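Local atomic coordinates of MRG701 (Oryza sativa, PDB entry 5IN1), a protein that probably reads methylated histone tails through its chromodomain, as an MRG-family protein linked to transcription, and forms dimers through an interface newly described for MRG proteins of green plants. Residues Arg8-His13 and Arg63-Leu68; Pro15-Ala20 and Arg53-Thr58. All coordinates share one frame; numbering follows the deposited sequence.

Contact 1: residues Arg8-His13 and Arg63-Leu68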
loop_
_atom_site.group_PDB
_atom_site.type_symbol
_atom_site.label_atom_id
_atom_site.label_comp_id
_atom_site.label_asym_id
_atom_site.label_seq_id
_atom_site.Cartn_x
_atom_site.Cartn_y
_atom_site.Cartn_z
ATOM N N ARG A 8 4.835 -8.872 14.274
ATOM C CA ARG A 8 4.119 -10.020 14.801
ATOM C C ARG A 8 2.637 -9.701 14.849
ATOM O O ARG A 8 2.240 -8.619 15.295
ATOM C CB ARG A 8 4.654 -10.391 16.184
ATOM C CG ARG A 8 5.845 -11.379 16.146
ATOM C CD ARG A 8 7.069 -10.859 15.396
ATOM N NE ARG A 8 8.168 -11.826 15.451
ATOM C CZ ARG A 8 9.250 -11.793 14.677
ATOM N NH1 ARG A 8 9.397 -10.844 13.761
ATOM N NH2 ARG A 8 10.189 -12.721 14.818
ATOM N N VAL A 9 1.833 -10.656 14.373
ATOM C CA VAL A 9 0.386 -10.518 14.243
ATOM C C VAL A 9 -0.264 -11.791 14.762
ATOM O O VAL A 9 0.425 -12.768 15.065
ATOM C CB VAL A 9 -0.045 -10.274 12.777
ATOM C CG1 VAL A 9 0.583 -8.983 12.241
ATOM C CG2 VAL A 9 0.328 -11.449 11.874
ATOM N N LEU A 10 -1.585 -11.768 14.872
ATOM C CA LEU A 10 -2.378 -12.980 15.054
ATOM C C LEU A 10 -2.986 -13.360 13.709
ATOM O O LEU A 10 -3.428 -12.487 12.955
ATOM C CB LEU A 10 -3.464 -12.771 16.107
ATOM C CG LEU A 10 -2.917 -12.494 17.499
ATOM C CD1 LEU A 10 -4.015 -12.044 18.441
ATOM C CD2 LEU A 10 -2.207 -13.721 18.055
ATOM N N ALA A 11 -2.982 -14.643 13.389
ATOM C CA ALA A 11 -3.503 -15.143 12.118
ATOM C C ALA A 11 -4.402 -16.344 12.355
ATOM O O ALA A 11 -4.062 -17.270 13.099
ATOM C CB ALA A 11 -2.367 -15.529 11.180
ATOM N N TYR A 12 -5.564 -16.337 11.714
ATOM C CA TYR A 12 -6.405 -17.517 11.682
ATOM C C TYR A 12 -5.755 -18.611 10.850
ATOM O O TYR A 12 -5.207 -18.360 9.781
ATOM C CB TYR A 12 -7.784 -17.191 11.119
ATOM C CG TYR A 12 -8.695 -16.487 12.085
ATOM C CD1 TYR A 12 -9.171 -17.144 13.200
ATOM C CD2 TYR A 12 -9.089 -15.164 11.883
ATOM C CE1 TYR A 12 -10.019 -16.524 14.102
ATOM C CE2 TYR A 12 -9.939 -14.539 12.777
ATOM C CZ TYR A 12 -10.410 -15.227 13.872
ATOM O OH TYR A 12 -11.259 -14.615 14.787
ATOM N N HIS A 13 -5.816 -19.832 11.348
ATOM C CA HIS A 13 -5.507 -20.990 10.524
ATOM C C HIS A 13 -6.518 -22.014 10.968
ATOM O O HIS A 13 -6.347 -22.657 11.994
ATOM C CB HIS A 13 -4.072 -21.475 10.715
ATOM C CG HIS A 13 -3.543 -22.234 9.544
ATOM N ND1 HIS A 13 -3.732 -23.589 9.392
ATOM C CD2 HIS A 13 -2.845 -21.825 8.456
ATOM C CE1 HIS A 13 -3.160 -23.988 8.272
ATOM N NE2 HIS A 13 -2.617 -22.939 7.683
ATOM N N ARG A 63 -6.972 -11.274 23.690
ATOM C CA ARG A 63 -8.102 -11.764 24.483
ATOM C C ARG A 63 -9.066 -12.590 23.611
ATOM O O ARG A 63 -9.646 -13.565 24.089
ATOM C CB ARG A 63 -8.863 -10.600 25.137
ATOM C CG ARG A 63 -8.130 -9.870 26.248
ATOM C CD ARG A 63 -7.813 -10.768 27.414
ATOM N NE ARG A 63 -7.114 -10.004 28.446
ATOM C CZ ARG A 63 -7.584 -9.775 29.670
ATOM N NH1 ARG A 63 -8.749 -10.284 30.053
ATOM N NH2 ARG A 63 -6.869 -9.051 30.521
ATOM N N LYS A 64 -9.233 -12.204 22.346
ATOM C CA LYS A 64 -10.029 -13.000 21.408
ATOM C C LYS A 64 -9.416 -14.384 21.178
ATOM O O LYS A 64 -10.123 -15.397 21.184
ATOM C CB LYS A 64 -10.168 -12.267 20.080
ATOM C CG LYS A 64 -10.964 -13.001 19.016
ATOM C CD LYS A 64 -12.428 -13.106 19.401
ATOM C CE LYS A 64 -13.269 -13.714 18.280
ATOM N NZ LYS A 64 -14.673 -13.913 18.757
ATOM N N GLN A 65 -8.094 -14.424 21.012
ATOM C CA GLN A 65 -7.395 -15.703 20.907
ATOM C C GLN A 65 -7.710 -16.592 22.114
ATOM O O GLN A 65 -8.051 -17.755 21.957
ATOM C CB GLN A 65 -5.897 -15.480 20.785
ATOM C CG GLN A 65 -5.082 -16.767 20.822
ATOM C CD GLN A 65 -3.603 -16.463 20.909
ATOM O OE1 GLN A 65 -3.159 -15.785 21.845
ATOM N NE2 GLN A 65 -2.825 -16.948 19.933
ATOM N N GLN A 66 -7.607 -16.020 23.318
ATOM C CA GLN A 66 -7.938 -16.725 24.559
ATOM C C GLN A 66 -9.382 -17.243 24.572
ATOM O O GLN A 66 -9.621 -18.394 24.938
ATOM C CB GLN A 66 -7.682 -15.806 25.767
ATOM C CG GLN A 66 -8.333 -16.234 27.093
ATOM C CD GLN A 66 -7.897 -15.365 28.269
ATOM O OE1 GLN A 66 -7.292 -14.321 28.092
ATOM N NE2 GLN A 66 -8.207 -15.812 29.485
ATOM N N GLU A 67 -10.334 -16.387 24.214
ATOM C CA GLU A 67 -11.732 -16.795 24.200
ATOM C C GLU A 67 -11.942 -17.982 23.277
ATOM O O GLU A 67 -12.688 -18.901 23.603
ATOM C CB GLU A 67 -12.635 -15.637 23.761
ATOM C CG GLU A 67 -14.138 -15.956 23.782
ATOM C CD GLU A 67 -14.990 -14.863 23.128
ATOM O OE1 GLU A 67 -14.446 -13.810 22.732
ATOM O OE2 GLU A 67 -16.218 -15.053 23.012
ATOM N N LEU A 68 -11.315 -17.950 22.104
ATOM C CA LEU A 68 -11.463 -19.063 21.177
ATOM C C LEU A 68 -10.865 -20.347 21.732
ATOM O O LEU A 68 -11.420 -21.428 21.543
ATOM C CB LEU A 68 -10.828 -18.741 19.823
ATOM C CG LEU A 68 -11.565 -17.649 19.052
ATOM C CD1 LEU A 68 -10.741 -17.116 17.871
ATOM C CD2 LEU A 68 -12.930 -18.174 18.593
#
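The Y12 ring turns an edge to the helix: L68 CD1 lies near the ring plane, 3.9 Å from Y12 CE1, while methyl CD2 of L17 sits over one ring face. The second flat group, the Q65 amide, has L10 CD2 over one face, toward its nitrogen end, 3.8 Å from Q65 NE2 and 4.2 Å from Q65 CD. These side chains fasten the C-terminal helix 59-70 to strand 8-13, an inner strand of the SH3-like chromodomain sheet, between strands 16-28 and 54-56. The two segment axes pass 10.5 Å apart with N-to-C directions 31° from parallel, a gap that only side chains bridge, and no hydrogen bond spans it. The amide is held from elsewhere: Q65 NE2 donates to the carbonyl of L17 on the adjoining strand, which helps hold the amide with a face toward L10. Q65 reaches that carbonyl because its CG stands anti to the backbone N (chi1 174°) and the rest of the chain is extended. L10, meeting Q65 at about a right angle, also touches N61 and I62 one turn earlier in the helix. K64 closes the tyrosine end by a kink at chi2: its CE comes to 4.1 Å from Y12 OH, while K64 NZ keeps a long salt bridge to E67 OE1.

Contact 2: residues Pro15-Ala20 and Arg53-Thr58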
loop_
_atom_site.group_PDB
_atom_site.type_symbol
_atom_site.label_atom_id
_atom_site.label_comp_id
_atom_site.label_asym_id
_atom_site.label_seq_id
_atom_site.Cartn_x
_atom_site.Cartn_y
_atom_site.Cartn_z
ATOM N N PRO A 15 -10.168 -22.211 12.799
ATOM C CA PRO A 15 -10.915 -21.306 13.675
ATOM C C PRO A 15 -10.128 -20.713 14.837
ATOM O O PRO A 15 -10.675 -19.856 15.528
ATOM C CB PRO A 15 -12.063 -22.188 14.182
ATOM C CG PRO A 15 -11.507 -23.569 14.096
ATOM C CD PRO A 15 -10.649 -23.600 12.883
ATOM N N LEU A 16 -8.886 -21.122 15.049
ATOM C CA LEU A 16 -8.105 -20.568 16.151
ATOM C C LEU A 16 -7.117 -19.538 15.628
ATOM O O LEU A 16 -6.741 -19.560 14.452
ATOM C CB LEU A 16 -7.357 -21.672 16.923
ATOM C CG LEU A 16 -8.228 -22.776 17.525
ATOM C CD1 LEU A 16 -7.361 -23.829 18.190
ATOM C CD2 LEU A 16 -9.187 -22.168 18.541
ATOM N N LEU A 17 -6.665 -18.672 16.529
ATOM C CA LEU A 17 -5.673 -17.659 16.208
ATOM C C LEU A 17 -4.268 -18.078 16.621
ATOM O O LEU A 17 -4.059 -18.509 17.757
ATOM C CB LEU A 17 -6.032 -16.348 16.904
ATOM C CG LEU A 17 -7.224 -15.612 16.283
ATOM C CD1 LEU A 17 -7.728 -14.533 17.222
ATOM C CD2 LEU A 17 -6.827 -15.020 14.924
ATOM N N TYR A 18 -3.302 -17.886 15.719
ATOM C CA TYR A 18 -1.906 -18.263 15.973
ATOM C C TYR A 18 -1.002 -17.050 15.785
ATOM O O TYR A 18 -1.236 -16.212 14.898
ATOM C CB TYR A 18 -1.460 -19.386 15.026
ATOM C CG TYR A 18 -2.306 -20.625 15.150
ATOM C CD1 TYR A 18 -1.954 -21.653 16.011
ATOM C CD2 TYR A 18 -3.494 -20.746 14.435
ATOM C CE1 TYR A 18 -2.751 -22.776 16.149
ATOM C CE2 TYR A 18 -4.305 -21.867 14.576
ATOM C CZ TYR A 18 -3.920 -22.868 15.421
ATOM O OH TYR A 18 -4.722 -23.971 15.535
ATOM N N GLU A 19 0.030 -16.932 16.604
ATOM C CA GLU A 19 0.985 -15.871 16.360
ATOM C C GLU A 19 1.748 -16.152 15.069
ATOM O O GLU A 19 2.134 -17.294 14.789
ATOM C CB GLU A 19 1.948 -15.704 17.536
ATOM C CG GLU A 19 2.633 -14.344 17.476
ATOM C CD GLU A 19 3.482 -14.021 18.701
ATOM O OE1 GLU A 19 3.893 -14.945 19.430
ATOM O OE2 GLU A 19 3.721 -12.806 18.924
ATOM N N ALA A 20 1.954 -15.099 14.287
ATOM C CA ALA A 20 2.645 -15.193 13.012
ATOM C C ALA A 20 3.495 -13.962 12.836
ATOM O O ALA A 20 3.303 -12.970 13.542
ATOM C CB ALA A 20 1.643 -15.322 11.851
ATOM N N ARG A 53 -7.662 -12.391 7.297
ATOM C CA ARG A 53 -7.052 -13.507 8.016
ATOM C C ARG A 53 -6.244 -13.095 9.240
ATOM O O ARG A 53 -5.810 -13.965 10.000
ATOM C CB ARG A 53 -6.149 -14.300 7.070
ATOM C CG ARG A 53 -6.911 -15.099 6.007
ATOM C CD ARG A 53 -7.410 -16.471 6.570
ATOM N NE ARG A 53 -6.328 -17.357 6.999
ATOM C CZ ARG A 53 -5.597 -18.115 6.179
ATOM N NH1 ARG A 53 -5.817 -18.107 4.879
ATOM N NH2 ARG A 53 -4.636 -18.886 6.668
ATOM N N LEU A 54 -6.028 -11.790 9.412
ATOM C CA LEU A 54 -5.084 -11.267 10.393
ATOM C C LEU A 54 -5.738 -10.331 11.404
ATOM O O LEU A 54 -6.749 -9.659 11.121
ATOM C CB LEU A 54 -3.948 -10.516 9.699
ATOM C CG LEU A 54 -3.129 -11.301 8.676
ATOM C CD1 LEU A 54 -2.027 -10.415 8.097
ATOM C CD2 LEU A 54 -2.556 -12.578 9.287
ATOM N N LEU A 55 -5.111 -10.242 12.566
ATOM C CA LEU A 55 -5.473 -9.285 13.602
ATOM C C LEU A 55 -4.201 -8.675 14.172
ATOM O O LEU A 55 -3.209 -9.375 14.393
ATOM C CB LEU A 55 -6.286 -9.961 14.717
ATOM C CG LEU A 55 -7.717 -10.399 14.379
ATOM C CD1 LEU A 55 -8.272 -11.232 15.512
ATOM C CD2 LEU A 55 -8.596 -9.167 14.144
ATOM N N LYS A 56 -4.229 -7.377 14.443
ATOM C CA LYS A 56 -3.112 -6.710 15.105
ATOM C C LYS A 56 -2.856 -7.369 16.462
ATOM O O LYS A 56 -3.794 -7.806 17.121
ATOM C CB LYS A 56 -3.414 -5.221 15.279
ATOM C CG LYS A 56 -2.219 -4.398 15.694
ATOM C CD LYS A 56 -2.503 -2.915 15.639
ATOM C CE LYS A 56 -1.289 -2.121 16.099
ATOM N NZ LYS A 56 -1.511 -0.662 15.896
ATOM N N LEU A 57 -1.587 -7.453 16.863
ATOM C CA LEU A 57 -1.242 -8.030 18.156
ATOM C C LEU A 57 -1.516 -7.017 19.260
ATOM O O LEU A 57 -0.600 -6.407 19.809
ATOM C CB LEU A 57 0.221 -8.468 18.188
ATOM C CG LEU A 57 0.660 -9.374 19.339
ATOM C CD1 LEU A 57 -0.020 -10.738 19.272
ATOM C CD2 LEU A 57 2.174 -9.555 19.294
ATOM N N THR A 58 -2.788 -6.845 19.571
ATOM C CA THR A 58 -3.220 -5.953 20.642
ATOM C C THR A 58 -3.771 -6.783 21.781
ATOM O O THR A 58 -4.132 -7.952 21.585
ATOM C CB THR A 58 -4.310 -4.998 20.180
ATOM O OG1 THR A 58 -5.447 -5.777 19.794
ATOM C CG2 THR A 58 -3.836 -4.167 18.990
#
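Strands 16-28 and 54-56 lie on either side of strand 8-13 in the antiparallel sheet, and this contact is made by side chains reaching across that intervening strand. The spacing is the evidence: the CA atoms of L17 and L54 are 8.7 Å apart, those of E19 and L57 8.3 Å, and no hydrogen bond joins the two segments. L17 and L55 both point toward the opposite segment and meet at about a right angle. L55 CD1 sits against both branches of L17, 3.8 Å from L17 CD1 and 4.1 Å from L17 CD2. L17 also touches Y12 and L68, and L55 touches N61 of the helix, which places the leucine pair between the SH3-like sheet of this MSL3-type chromodomain and helix 59-70.

At the other end the contact is mixed. E19 starts off across the line between the segments, but with CG anti to the backbone N (chi1 -162°) and the chain extended beyond it, its carboxylate reaches L57, and E19 OE2 comes within 3.6 Å of L57 CD2. This is van der Waals contact, made where the chain has left strand 54-56. L57 is set there by an inverse gamma turn, in which T58 N makes a weak hydrogen bond to K56 O of 2.8 Å. The chain then enters the helix: T58 holds the N-cap position and its OG1 accepts from N61 N. Before the strand, R53 binds Y12 O through NE and forms a salt bridge with E47 through NH2.

How the contacts relate
Both contacts bury nearly the same area, yet they differ in depth: contact 1 lies at the surface, whereas contact 2 is partly buried and closer to the centre of the chain. Strand 8-13 connects them. It is hydrogen-bonded to both strands of contact 2, with A11 N 2.8 Å from Y18 O and L10 O 2.8 Å from L55 N. Contact 1 joins sheet to helix through an aromatic edge, an amide and aliphatic carbons; contact 2 links strand 16-28 to strand 54-56 and the turn after it, through leucine methyls around the buried L17 and a carboxylate against a methyl. The Q65 amide ties both together, since the carbonyl it binds belongs to segment 15-20.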